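Side-chain contact in tRNA endonuclease VMS1 (Saccharomyces cerevisiae, PDB 5WHG), which cleaves polypeptidyl-tRNAs downstream of ribosome-associated quality control, releasing incompletely synthesized polypeptides for degradation: residues 291-296 and 326-331. Numbering follows the deposited sequence.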
loop_
_atom_site.group_PDB
_atom_site.type_symbol
_atom_site.label_atom_id
_atom_site.label_comp_id
_atom_site.label_asym_id
_atom_site.label_seq_id
_atom_site.Cartn_x
_atom_site.Cartn_y
_atom_site.Cartn_z
ATOM N N ALA A 291 -4.038 -10.655 -24.407
ATOM C CA ALA A 291 -3.568 -11.940 -23.905
ATOM C C ALA A 291 -2.921 -11.804 -22.540
ATOM O O ALA A 291 -2.811 -12.803 -21.820
ATOM C CB ALA A 291 -2.583 -12.576 -24.888
ATOM N N LEU A 292 -2.497 -10.587 -22.179
ATOM C CA LEU A 292 -2.089 -10.294 -20.808
ATOM C C LEU A 292 -3.214 -10.569 -19.812
ATOM O O LEU A 292 -2.952 -10.919 -18.654
ATOM C CB LEU A 292 -1.648 -8.834 -20.716
ATOM C CG LEU A 292 -0.579 -8.414 -19.709
ATOM C CD1 LEU A 292 0.394 -9.534 -19.451
ATOM C CD2 LEU A 292 0.170 -7.220 -20.263
ATOM N N LYS A 293 -4.467 -10.446 -20.262
ATOM C CA LYS A 293 -5.620 -10.486 -19.372
ATOM C C LYS A 293 -5.700 -11.787 -18.574
ATOM O O LYS A 293 -5.978 -11.760 -17.371
ATOM C CB LYS A 293 -6.893 -10.281 -20.190
ATOM C CG LYS A 293 -8.148 -10.180 -19.351
ATOM C CD LYS A 293 -9.382 -10.337 -20.215
ATOM C CE LYS A 293 -10.655 -10.148 -19.413
ATOM N NZ LYS A 293 -11.827 -10.063 -20.327
ATOM N N THR A 294 -5.484 -12.940 -19.219
ATOM C CA THR A 294 -5.576 -14.193 -18.476
ATOM C C THR A 294 -4.403 -14.335 -17.508
ATOM O O THR A 294 -4.602 -14.723 -16.347
ATOM C CB THR A 294 -5.670 -15.404 -19.425
ATOM O OG1 THR A 294 -4.517 -15.457 -20.260
ATOM C CG2 THR A 294 -6.875 -15.295 -20.315
ATOM N N ASP A 295 -3.181 -14.010 -17.962
ATOM C CA ASP A 295 -2.025 -13.951 -17.062
ATOM C C ASP A 295 -2.327 -13.150 -15.796
ATOM O O ASP A 295 -2.000 -13.581 -14.684
ATOM C CB ASP A 295 -0.815 -13.336 -17.772
ATOM C CG ASP A 295 -0.228 -14.255 -18.830
ATOM O OD1 ASP A 295 -0.089 -15.468 -18.565
ATOM O OD2 ASP A 295 0.094 -13.766 -19.932
ATOM N N ILE A 296 -2.934 -11.971 -15.944
ATOM C CA ILE A 296 -3.146 -11.129 -14.770
ATOM C C ILE A 296 -4.289 -11.669 -13.934
ATOM O O ILE A 296 -4.215 -11.703 -12.700
ATOM C CB ILE A 296 -3.389 -9.665 -15.183
ATOM C CG1 ILE A 296 -2.080 -9.007 -15.624
ATOM C CG2 ILE A 296 -4.034 -8.880 -14.034
ATOM C CD1 ILE A 296 -2.270 -7.761 -16.482
ATOM N N PHE A 326 -8.788 -5.831 -14.503
ATOM C CA PHE A 326 -8.780 -6.107 -13.076
ATOM C C PHE A 326 -10.160 -6.392 -12.502
ATOM O O PHE A 326 -10.247 -6.852 -11.353
ATOM C CB PHE A 326 -8.116 -4.941 -12.330
ATOM C CG PHE A 326 -6.663 -4.809 -12.632
ATOM C CD1 PHE A 326 -6.233 -4.100 -13.753
ATOM C CD2 PHE A 326 -5.723 -5.426 -11.825
ATOM C CE1 PHE A 326 -4.878 -3.994 -14.073
ATOM C CE2 PHE A 326 -4.363 -5.312 -12.121
ATOM C CZ PHE A 326 -3.946 -4.593 -13.256
ATOM N N THR A 327 -11.228 -6.149 -13.273
ATOM C CA THR A 327 -12.603 -6.304 -12.793
ATOM C C THR A 327 -13.495 -7.127 -13.701
ATOM O O THR A 327 -14.572 -7.542 -13.258
ATOM C CB THR A 327 -13.271 -4.937 -12.608
ATOM O OG1 THR A 327 -13.258 -4.231 -13.863
ATOM C CG2 THR A 327 -12.556 -4.137 -11.510
ATOM N N ASP A 328 -13.110 -7.345 -14.954
ATOM C CA ASP A 328 -13.864 -8.173 -15.882
ATOM C C ASP A 328 -13.777 -9.635 -15.453
ATOM O O ASP A 328 -12.837 -10.334 -15.832
ATOM C CB ASP A 328 -13.319 -7.948 -17.296
ATOM C CG ASP A 328 -13.932 -8.858 -18.342
ATOM O OD1 ASP A 328 -14.789 -9.716 -18.034
ATOM O OD2 ASP A 328 -13.531 -8.699 -19.512
ATOM N N ASN A 329 -14.734 -10.093 -14.644
ATOM C CA ASN A 329 -14.896 -11.515 -14.329
ATOM C C ASN A 329 -13.696 -12.066 -13.550
ATOM O O ASN A 329 -13.165 -13.136 -13.855
ATOM C CB ASN A 329 -15.139 -12.320 -15.609
ATOM C CG ASN A 329 -15.859 -13.621 -15.354
ATOM O OD1 ASN A 329 -16.699 -13.705 -14.459
ATOM N ND2 ASN A 329 -15.536 -14.647 -16.139
ATOM N N THR A 330 -13.272 -11.324 -12.525
ATOM C CA THR A 330 -12.115 -11.731 -11.731
ATOM C C THR A 330 -12.497 -11.939 -10.266
ATOM O O THR A 330 -13.655 -12.235 -9.954
ATOM C CB THR A 330 -10.994 -10.691 -11.839
ATOM O OG1 THR A 330 -11.343 -9.528 -11.087
ATOM C CG2 THR A 330 -10.785 -10.268 -13.272
ATOM N N VAL A 331 -11.523 -11.804 -9.356
ATOM C CA VAL A 331 -11.836 -11.823 -7.927
ATOM C C VAL A 331 -12.013 -10.423 -7.341
ATOM O O VAL A 331 -12.407 -10.302 -6.171
ATOM C CB VAL A 331 -10.762 -12.589 -7.122
ATOM C CG1 VAL A 331 -10.594 -14.006 -7.667
ATOM C CG2 VAL A 331 -9.438 -11.854 -7.111
#
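A salt bridge between Lys293 and Asp328, with a small apolar touch between Ile296 and Phe326 deeper in, joins the N-terminal part of helix 292-302 to the loop that leads from helix 320-323 to strand 339-340. Lysine suits this partly exposed place because its long, flexible chain can span a gap between backbones: CG lies anti to the backbone N (chi1 -175°) and the rest runs extended, carrying the ammonium beyond the helix to the loop. Asp328 reaches back from the other side with its short side chain, its CG also anti to its own N (chi1 174°), and the two side chains meet nearly at right angles. The carboxylate is engaged through one oxygen: Lys293 NZ lies 2.3 Å from Asp328 OD2, a modelled separation too short to be trusted in detail at this resolution, and 3.8 Å from Asp328 OD1. Lys324 lies farther from OD2 and adds a weak, long ion pair, which may help balance the aspartate's charge.

Both segments belong to the VLRF1 domain, the part of the protein that mediates binding to the 60S subunit. Here the helix and the loop pack beside a mixed beta-sheet, and Val213 of strand 207-214 touches both Ile296 and Phe326. The beta-branched Ile296 directs its CG2 methyl at the phenyl ring, 4.1 Å from Phe326 CE2, approaching obliquely. Phe326 starts away from the helix, but its long, flat side chain brings the ring back to this buried junction, where Leu300 of the same helix also meets it. In the loop, the hydroxyl of Thr330 ties its own residue back to Phe326: OG1 donates to Phe326 O at 2.9 Å from well above the carbonyl plane, and Thr330 OG1 also bonds with Leu332 N.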